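PDB 3MFQ: high-affinity zinc uptake system protein znuA from Streptococcus suis, which binds zinc and probably serves as the extracellular solute-binding component that hands metal ions to an ABC uptake transporter. Local coordinates for residues 77-82 and 116-121; 166-171 and 249-254; 216-221 and 243-248. All blocks are in the same frame, centred on the assembly; numbering follows the deposited sequence.

Interaction 1. Residues 77-82 and 116-121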
loop_
_atom_site.group_PDB
_atom_site.type_symbol
_atom_site.label_atom_id
_atom_site.label_comp_id
_atom_site.label_asym_id
_atom_site.label_seq_id
_atom_site.Cartn_x
_atom_site.Cartn_y
_atom_site.Cartn_z
ATOM N N THR A 77 10.183 17.156 -10.072
ATOM C CA THR A 77 8.999 17.832 -10.585
ATOM C C THR A 77 7.773 17.728 -9.680
ATOM O O THR A 77 6.840 18.523 -9.801
ATOM C CB THR A 77 8.623 17.294 -11.982
ATOM O OG1 THR A 77 7.494 18.016 -12.488
ATOM C CG2 THR A 77 8.280 15.815 -11.911
ATOM N N GLY A 78 7.776 16.760 -8.769
ATOM C CA GLY A 78 6.577 16.447 -8.016
ATOM C C GLY A 78 6.619 16.702 -6.522
ATOM O O GLY A 78 7.652 17.076 -5.965
ATOM N N VAL A 79 5.473 16.496 -5.879
ATOM C CA VAL A 79 5.332 16.656 -4.437
ATOM C C VAL A 79 4.974 15.326 -3.787
ATOM O O VAL A 79 3.941 14.735 -4.094
ATOM C CB VAL A 79 4.223 17.664 -4.093
ATOM C CG1 VAL A 79 3.923 17.636 -2.599
ATOM C CG2 VAL A 79 4.615 19.059 -4.545
ATOM N N ALA A 80 5.837 14.855 -2.897
ATOM C CA ALA A 80 5.568 13.629 -2.163
ATOM C C ALA A 80 4.546 13.916 -1.076
ATOM O O ALA A 80 4.714 14.841 -0.281
ATOM C CB ALA A 80 6.849 13.078 -1.563
ATOM N N VAL A 81 3.477 13.131 -1.050
ATOM C CA VAL A 81 2.421 13.333 -0.071
ATOM C C VAL A 81 2.910 12.974 1.325
ATOM O O VAL A 81 2.196 13.152 2.309
ATOM C CB VAL A 81 1.183 12.496 -0.406
ATOM C CG1 VAL A 81 0.553 12.994 -1.695
ATOM C CG2 VAL A 81 1.557 11.030 -0.525
ATOM N N SER A 82 4.138 12.477 1.399
ATOM C CA SER A 82 4.740 12.085 2.665
ATOM C C SER A 82 5.802 13.089 3.103
ATOM O O SER A 82 6.695 12.758 3.880
ATOM C CB SER A 82 5.371 10.698 2.535
ATOM O OG SER A 82 6.419 10.711 1.580
ATOM N N VAL A 116 -3.190 12.703 2.905
ATOM C CA VAL A 116 -4.411 13.355 2.455
ATOM C C VAL A 116 -4.328 14.861 2.644
ATOM O O VAL A 116 -4.788 15.626 1.799
ATOM C CB VAL A 116 -5.635 12.826 3.221
ATOM C CG1 VAL A 116 -6.813 13.779 3.075
ATOM C CG2 VAL A 116 -5.994 11.425 2.746
ATOM N N ALA A 117 -3.736 15.279 3.757
ATOM C CA ALA A 117 -3.612 16.697 4.077
ATOM C C ALA A 117 -2.721 17.423 3.077
ATOM O O ALA A 117 -3.092 18.473 2.553
ATOM C CB ALA A 117 -3.080 16.875 5.486
ATOM N N VAL A 118 -1.544 16.861 2.819
ATOM C CA VAL A 118 -0.620 17.425 1.842
ATOM C C VAL A 118 -1.294 17.552 0.480
ATOM O O VAL A 118 -1.213 18.593 -0.171
ATOM C CB VAL A 118 0.652 16.567 1.701
ATOM C CG1 VAL A 118 1.554 17.129 0.615
ATOM C CG2 VAL A 118 1.390 16.492 3.025
ATOM N N ALA A 119 -1.965 16.483 0.058
ATOM C CA ALA A 119 -2.672 16.466 -1.217
ATOM C C ALA A 119 -3.719 17.567 -1.273
ATOM O O ALA A 119 -3.864 18.253 -2.284
ATOM C CB ALA A 119 -3.316 15.113 -1.442
ATOM N N SER A 120 -4.450 17.728 -0.178
ATOM C CA SER A 120 -5.459 18.771 -0.084
ATOM C C SER A 120 -4.843 20.150 -0.291
ATOM O O SER A 120 -5.339 20.948 -1.081
ATOM C CB SER A 120 -6.151 18.706 1.275
ATOM O OG SER A 120 -7.141 19.709 1.384
ATOM N N GLU A 121 -3.748 20.418 0.413
ATOM C CA GLU A 121 -3.113 21.731 0.384
ATOM C C GLU A 121 -2.427 22.019 -0.947
ATOM O O GLU A 121 -2.038 23.153 -1.219
ATOM C CB GLU A 121 -2.116 21.859 1.535
ATOM C CG GLU A 121 -2.702 21.459 2.883
ATOM C CD GLU A 121 -1.821 21.862 4.050
ATOM O OE1 GLU A 121 -2.163 21.538 5.208
ATOM O OE2 GLU A 121 -0.782 22.510 3.807
#
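Val118 carries the helix side of this contact, pointing from helix 109-123 at strand 79-80 and the residue after it. With CG1 anti to the backbone N (chi1 176°), its two methyls meet neighbouring parts of 79-81. Val118 CG1 meets Val79 CG1 at 4.0 Å, the two valines crossing obliquely, while Val118 CG2 rests on the backbone with Val81 O 3.5 Å away. Between these points, Val118 CG1 also lies 4.0 Å from Ala80 O, so much of the strand side of the contact is main chain. Val81 adds a looser touch, its CG1 standing 4.4 Å from Ala119 CB. No hydrogen bond spans the segments; the contact rests on van der Waals packing, of methyl on methyl and of methyl on main chain. Val81 and Val118 approach closest, with CA atoms 5.4 Å apart.

Backbone hydrogen bonds of Val79 with Val59 and Tyr61, and of Val81 with Tyr61, hold 77-82 to strand 58-61, and Ser82 OG is hydrogen-bonded to His62 O. Strand 79-80 edges a four-stranded parallel sheet. Helix 109-123 packs against it beside helix 14-24, whose Met19 touches Val81, Val116 and Ala119, while Val116 and Ser120 turn to helix 131-156.

Interaction 2. Residues 166-171 and 249-254. With ZN (zinc ion), chain D.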
loop_
_atom_site.group_PDB
_atom_site.type_symbol
_atom_site.label_atom_id
_atom_site.label_comp_id
_atom_site.label_asym_id
_atom_site.label_seq_id
_atom_site.Cartn_x
_atom_site.Cartn_y
_atom_site.Cartn_z
ATOM N N LEU A 166 0.386 -12.467 10.309
ATOM C CA LEU A 166 0.097 -12.304 8.893
ATOM C C LEU A 166 1.290 -12.726 8.050
ATOM O O LEU A 166 2.425 -12.352 8.336
ATOM C CB LEU A 166 -0.261 -10.847 8.603
ATOM C CG LEU A 166 -0.666 -10.482 7.176
ATOM C CD1 LEU A 166 -1.884 -11.273 6.746
ATOM C CD2 LEU A 166 -0.938 -8.993 7.081
ATOM N N VAL A 167 1.030 -13.511 7.010
ATOM C CA VAL A 167 2.086 -13.942 6.103
ATOM C C VAL A 167 1.799 -13.469 4.686
ATOM O O VAL A 167 0.779 -13.821 4.096
ATOM C CB VAL A 167 2.251 -15.469 6.102
ATOM C CG1 VAL A 167 3.373 -15.873 5.161
ATOM C CG2 VAL A 167 2.526 -15.969 7.509
ATOM N N THR A 168 2.710 -12.669 4.146
ATOM C CA THR A 168 2.525 -12.075 2.833
ATOM C C THR A 168 3.785 -12.256 1.995
ATOM O O THR A 168 4.854 -12.522 2.538
ATOM C CB THR A 168 2.193 -10.580 2.954
ATOM O OG1 THR A 168 3.296 -9.893 3.557
ATOM C CG2 THR A 168 0.955 -10.382 3.811
ATOM N N PRO A 169 3.656 -12.122 0.665
ATOM C CA PRO A 169 4.767 -12.280 -0.282
ATOM C C PRO A 169 5.956 -11.364 0.007
ATOM O O PRO A 169 7.096 -11.772 -0.210
ATOM C CB PRO A 169 4.131 -11.913 -1.622
ATOM C CG PRO A 169 2.700 -12.255 -1.452
ATOM C CD PRO A 169 2.372 -11.922 -0.029
ATOM N N HIS A 170 5.701 -10.147 0.476
ATOM C CA HIS A 170 6.793 -9.261 0.869
ATOM C C HIS A 170 6.400 -8.303 1.989
ATOM O O HIS A 170 5.220 -8.126 2.287
ATOM C CB HIS A 170 7.361 -8.505 -0.337
ATOM C CG HIS A 170 6.528 -7.345 -0.782
ATOM N ND1 HIS A 170 5.330 -7.498 -1.447
ATOM C CD2 HIS A 170 6.732 -6.011 -0.677
ATOM C CE1 HIS A 170 4.827 -6.308 -1.722
ATOM N NE2 HIS A 170 5.659 -5.389 -1.266
ATOM N N ASP A 171 7.404 -7.694 2.608
ATOM C CA ASP A 171 7.198 -6.846 3.775
ATOM C C ASP A 171 6.494 -5.546 3.406
ATOM O O ASP A 171 7.141 -4.552 3.085
ATOM C CB ASP A 171 8.542 -6.542 4.433
ATOM C CG ASP A 171 8.441 -6.435 5.937
ATOM O OD1 ASP A 171 7.309 -6.285 6.446
ATOM O OD2 ASP A 171 9.492 -6.506 6.608
ATOM N N LYS A 249 -9.499 -13.504 -4.032
ATOM C CA LYS A 249 -8.901 -13.650 -2.713
ATOM C C LYS A 249 -7.463 -13.166 -2.729
ATOM O O LYS A 249 -6.528 -13.958 -2.626
ATOM C CB LYS A 249 -8.934 -15.108 -2.272
ATOM C CG LYS A 249 -10.311 -15.724 -2.271
ATOM C CD LYS A 249 -10.211 -17.205 -1.987
ATOM C CE LYS A 249 -11.582 -17.845 -1.898
ATOM N NZ LYS A 249 -11.476 -19.312 -1.663
ATOM N N GLU A 250 -7.293 -11.858 -2.862
ATOM C CA GLU A 250 -5.967 -11.269 -2.905
ATOM C C GLU A 250 -5.904 -10.009 -2.057
ATOM O O GLU A 250 -6.828 -9.196 -2.063
ATOM C CB GLU A 250 -5.575 -10.940 -4.345
ATOM C CG GLU A 250 -5.264 -12.148 -5.208
ATOM C CD GLU A 250 -4.922 -11.756 -6.630
ATOM O OE1 GLU A 250 -5.377 -10.679 -7.071
ATOM O OE2 GLU A 250 -4.201 -12.523 -7.304
ATOM N N LEU A 251 -4.809 -9.861 -1.321
ATOM C CA LEU A 251 -4.550 -8.638 -0.582
ATOM C C LEU A 251 -3.961 -7.606 -1.531
ATOM O O LEU A 251 -3.203 -7.949 -2.439
ATOM C CB LEU A 251 -3.573 -8.899 0.566
ATOM C CG LEU A 251 -4.026 -9.809 1.707
ATOM C CD1 LEU A 251 -2.891 -10.033 2.689
ATOM C CD2 LEU A 251 -5.232 -9.219 2.412
ATOM N N PHE A 252 -4.315 -6.343 -1.328
ATOM C CA PHE A 252 -3.709 -5.265 -2.091
ATOM C C PHE A 252 -2.639 -4.608 -1.238
ATOM O O PHE A 252 -2.928 -4.097 -0.157
ATOM C CB PHE A 252 -4.756 -4.232 -2.497
ATOM C CG PHE A 252 -5.949 -4.815 -3.192
ATOM C CD1 PHE A 252 -5.873 -5.211 -4.516
ATOM C CD2 PHE A 252 -7.154 -4.953 -2.525
ATOM C CE1 PHE A 252 -6.974 -5.742 -5.157
ATOM C CE2 PHE A 252 -8.257 -5.481 -3.160
ATOM C CZ PHE A 252 -8.167 -5.879 -4.479
ATOM N N SER A 253 -1.401 -4.629 -1.715
ATOM C CA SER A 253 -0.308 -4.006 -0.987
ATOM C C SER A 253 0.200 -2.778 -1.727
ATOM O O SER A 253 0.258 -1.686 -1.166
ATOM C CB SER A 253 0.837 -4.997 -0.777
ATOM O OG SER A 253 1.532 -5.233 -1.989
ATOM N N ASP A 254 0.556 -2.966 -2.993
ATOM C CA ASP A 254 1.184 -1.909 -3.769
ATOM C C ASP A 254 0.267 -1.338 -4.838
ATOM O O ASP A 254 0.732 -0.701 -5.780
ATOM C CB ASP A 254 2.472 -2.423 -4.412
ATOM C CG ASP A 254 3.521 -2.796 -3.388
ATOM O OD1 ASP A 254 3.426 -2.317 -2.239
ATOM O OD2 ASP A 254 4.443 -3.566 -3.731
HETATM ZN ZN ZN D . 5.559 -3.261 -1.683
#
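His170 carries its ring with CG between the backbone N and the carbonyl carbon (chi1 78°), whereas Asp254 places CG anti to its carbonyl carbon (chi1 -65°). These two choices bring the side chains tip to tip across a bound zinc ion. His170 coordinates through NE2, which lies 2.2 Å from ZN. Asp254 grips the metal with both carboxylate oxygens, OD1 and OD2 each being 2.4 Å from ZN, so its chelation is bidentate. Ring and carboxylate planes stand 59° apart, and OD1 sits in the plane of the imidazole at its edge. His170 NE2 and Asp254 OD2, 3.3 Å apart, are fellow ligands of the metal and not hydrogen-bonded to each other.

His41 and His104 complete the site, giving the three-histidine, one-aspartate set seen here. In the two-lobed metal-binding proteins of this family such a site lies in the cleft between lobes; His170 follows strand 165-167, and Asp254 lies in the loop between strand 242-244 and helix 266-281.

The second shell is centred on Glu219, which accepts from His170 ND1 through OE2 and bonds Ser253 OG through OE1. The bond to ND1 fixes the rotation of the imidazole and probably strengthens NE2 as a donor to zinc. Ser253 OG reaches the ring edge, 3.5 Å from His170 CE1. The backbone of the histidine is held as well: Thr168 OG1 donates to His170 O at 2.9 Å, from above the carbonyl plane. Farther from the metal the contact turns apolar, Leu251 CD1 lying 4.0 Å from Thr168 CG2 where these side chains cross at about a right angle, and 4.4 Å from Leu166 CD1.

Interaction 3. Residues 216-221 and 243-248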
loop_
_atom_site.group_PDB
_atom_site.type_symbol
_atom_site.label_atom_id
_atom_site.label_comp_id
_atom_site.label_asym_id
_atom_site.label_seq_id
_atom_site.Cartn_x
_atom_site.Cartn_y
_atom_site.Cartn_z
ATOM N N ILE A 216 -1.364 -18.563 4.783
ATOM C CA ILE A 216 -0.455 -17.559 4.248
ATOM C C ILE A 216 -1.163 -16.806 3.128
ATOM O O ILE A 216 -1.943 -17.387 2.376
ATOM C CB ILE A 216 0.853 -18.190 3.730
ATOM C CG1 ILE A 216 0.561 -19.192 2.611
ATOM C CG2 ILE A 216 1.598 -18.868 4.868
ATOM C CD1 ILE A 216 1.794 -19.900 2.100
ATOM N N PHE A 217 -0.901 -15.510 3.024
ATOM C CA PHE A 217 -1.676 -14.668 2.122
ATOM C C PHE A 217 -1.015 -14.380 0.781
ATOM O O PHE A 217 0.200 -14.505 0.626
ATOM C CB PHE A 217 -2.078 -13.367 2.813
ATOM C CG PHE A 217 -3.193 -13.534 3.800
ATOM C CD1 PHE A 217 -2.939 -13.992 5.081
ATOM C CD2 PHE A 217 -4.499 -13.245 3.444
ATOM C CE1 PHE A 217 -3.966 -14.151 5.992
ATOM C CE2 PHE A 217 -5.532 -13.402 4.350
ATOM C CZ PHE A 217 -5.265 -13.855 5.626
ATOM N N THR A 218 -1.848 -13.992 -0.180
ATOM C CA THR A 218 -1.419 -13.714 -1.544
ATOM C C THR A 218 -1.800 -12.289 -1.933
ATOM O O THR A 218 -2.836 -11.781 -1.507
ATOM C CB THR A 218 -2.060 -14.710 -2.531
ATOM O OG1 THR A 218 -1.351 -15.954 -2.481
ATOM C CG2 THR A 218 -2.015 -14.173 -3.950
ATOM N N GLU A 219 -0.958 -11.642 -2.735
ATOM C CA GLU A 219 -1.205 -10.265 -3.154
ATOM C C GLU A 219 -1.295 -10.151 -4.673
ATOM O O GLU A 219 -0.742 -10.974 -5.402
ATOM C CB GLU A 219 -0.117 -9.338 -2.617
ATOM C CG GLU A 219 1.250 -9.601 -3.211
ATOM C CD GLU A 219 2.355 -8.885 -2.467
ATOM O OE1 GLU A 219 2.049 -8.189 -1.478
ATOM O OE2 GLU A 219 3.529 -9.022 -2.869
ATOM N N SER A 220 -1.988 -9.115 -5.137
ATOM C CA SER A 220 -2.293 -8.945 -6.555
ATOM C C SER A 220 -1.112 -8.475 -7.402
ATOM O O SER A 220 -1.115 -8.648 -8.621
ATOM C CB SER A 220 -3.461 -7.968 -6.727
ATOM O OG SER A 220 -3.113 -6.677 -6.255
ATOM N N THR A 221 -0.107 -7.882 -6.766
ATOM C CA THR A 221 1.010 -7.299 -7.505
ATOM C C THR A 221 2.197 -8.241 -7.727
ATOM O O THR A 221 3.078 -7.942 -8.531
ATOM C CB THR A 221 1.500 -5.983 -6.860
ATOM O OG1 THR A 221 1.393 -6.078 -5.434
ATOM C CG2 THR A 221 0.665 -4.810 -7.343
ATOM N N VAL A 243 -3.118 -21.656 1.486
ATOM C CA VAL A 243 -2.743 -20.484 0.700
ATOM C C VAL A 243 -3.973 -19.718 0.223
ATOM O O VAL A 243 -4.698 -20.179 -0.657
ATOM C CB VAL A 243 -1.876 -20.863 -0.517
ATOM C CG1 VAL A 243 -1.600 -19.628 -1.367
ATOM C CG2 VAL A 243 -0.576 -21.502 -0.074
ATOM N N VAL A 244 -4.198 -18.544 0.806
ATOM C CA VAL A 244 -5.343 -17.720 0.439
ATOM C C VAL A 244 -5.067 -16.968 -0.853
ATOM O O VAL A 244 -4.516 -15.867 -0.837
ATOM C CB VAL A 244 -5.685 -16.699 1.535
ATOM C CG1 VAL A 244 -6.897 -15.877 1.133
ATOM C CG2 VAL A 244 -5.928 -17.403 2.859
ATOM N N THR A 245 -5.444 -17.568 -1.976
ATOM C CA THR A 245 -5.230 -16.945 -3.275
ATOM C C THR A 245 -6.492 -17.038 -4.118
ATOM O O THR A 245 -6.920 -16.050 -4.708
ATOM C CB THR A 245 -4.039 -17.579 -4.019
ATOM O OG1 THR A 245 -3.905 -16.983 -5.315
ATOM C CG2 THR A 245 -4.235 -19.078 -4.166
ATOM N N GLY A 246 -7.085 -18.228 -4.156
ATOM C CA GLY A 246 -8.316 -18.471 -4.887
ATOM C C GLY A 246 -8.631 -17.470 -5.982
ATOM O O GLY A 246 -7.783 -17.147 -6.816
ATOM N N GLU A 247 -9.864 -16.978 -5.979
ATOM C CA GLU A 247 -10.304 -16.016 -6.977
ATOM C C GLU A 247 -10.980 -14.837 -6.296
ATOM O O GLU A 247 -12.013 -14.991 -5.646
ATOM C CB GLU A 247 -11.255 -16.683 -7.966
ATOM C CG GLU A 247 -10.672 -17.919 -8.623
ATOM C CD GLU A 247 -11.703 -18.700 -9.404
ATOM O OE1 GLU A 247 -12.685 -18.086 -9.874
ATOM O OE2 GLU A 247 -11.533 -19.928 -9.549
ATOM N N GLY A 248 -10.391 -13.656 -6.451
ATOM C CA GLY A 248 -10.851 -12.480 -5.741
ATOM C C GLY A 248 -10.332 -12.511 -4.319
ATOM O O GLY A 248 -10.676 -11.662 -3.499
#
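Ile216 opens the contact with CG1 between the backbone N and the carbonyl carbon (chi1 60°), a position that brings CD1 to 3.6 Å from Val243 CG2. The two side chains cross obliquely on the sheet face that also meets helix 225-235 through Met227, Leu230 and Gln231. The carbonyl of Ile216 accepts the hydrogen bond between the segments: Val244 N donates to Ile216 O over 3.0 Å. That bond is straight by two measures, 160° at the hydrogen and 170° at the acceptor, so the donor lies nearly along the C=O axis.

Phe217 turns to the opposite face together with Val244, the side chains lying side by side and pointing the same way. Phe217 CD2 is 4.1 Å from Val244 CB, and Val244 CG2 stands over one ring face, offset toward the rim. Helix 266-281 adjoins both residues with Leu276. The bridges Ile216–Val243 and Phe217–Val244, each with CA atoms 5.1 Å apart, define a parallel pairing; with helix 225-235 connecting the two strands, the pair forms a beta-alpha-beta unit.

At Thr218 the strands have ended but the side chains still meet. Thr218 OG1 lies 3.5 Å from Thr245 CB and 3.8 Å from Val243 CG1, while Thr218 CG2 approaches Thr245 OG1 at 3.7 Å. Beyond this point the segments diverge; Thr218 and Ser220 pair through their backbones with Leu251, and Glu219 starts away from 243-248, its OE2 hydrogen-bonded to Thr222 OG1 and to ND1 of the zinc ligand His170.

The chemistry thus divides along the segment: a straight backbone hydrogen bond and two bridges define the parallel register, apolar pairs meet on both faces of the pairing, and the Glu219 carboxylate, probably ionised, serves His170 and Ser253 instead.

How the interactions relate
From the N terminus, interaction 1 comes first and closes a loop of 33 residues, joining the edge of the four-stranded parallel sheet to helix 109-123. It is complete before interaction 2 opens, and their nearest atoms remain about 13 Å apart. Across 77 intervening residues, interaction 2 joins the end of strand 165-167 to the loop before helix 266-281. Nested within this span, interaction 3 pairs strands 215-217 and 242-244 over 21 residues. The centres of interactions 2 and 3 are only 8 Å apart, and the two touch where Val167 O lies 2.6 Å from Phe217 N, a probable hydrogen bond between neighbouring strands. Interaction 3 lies on the opposite side of the chain's centre from interaction 1.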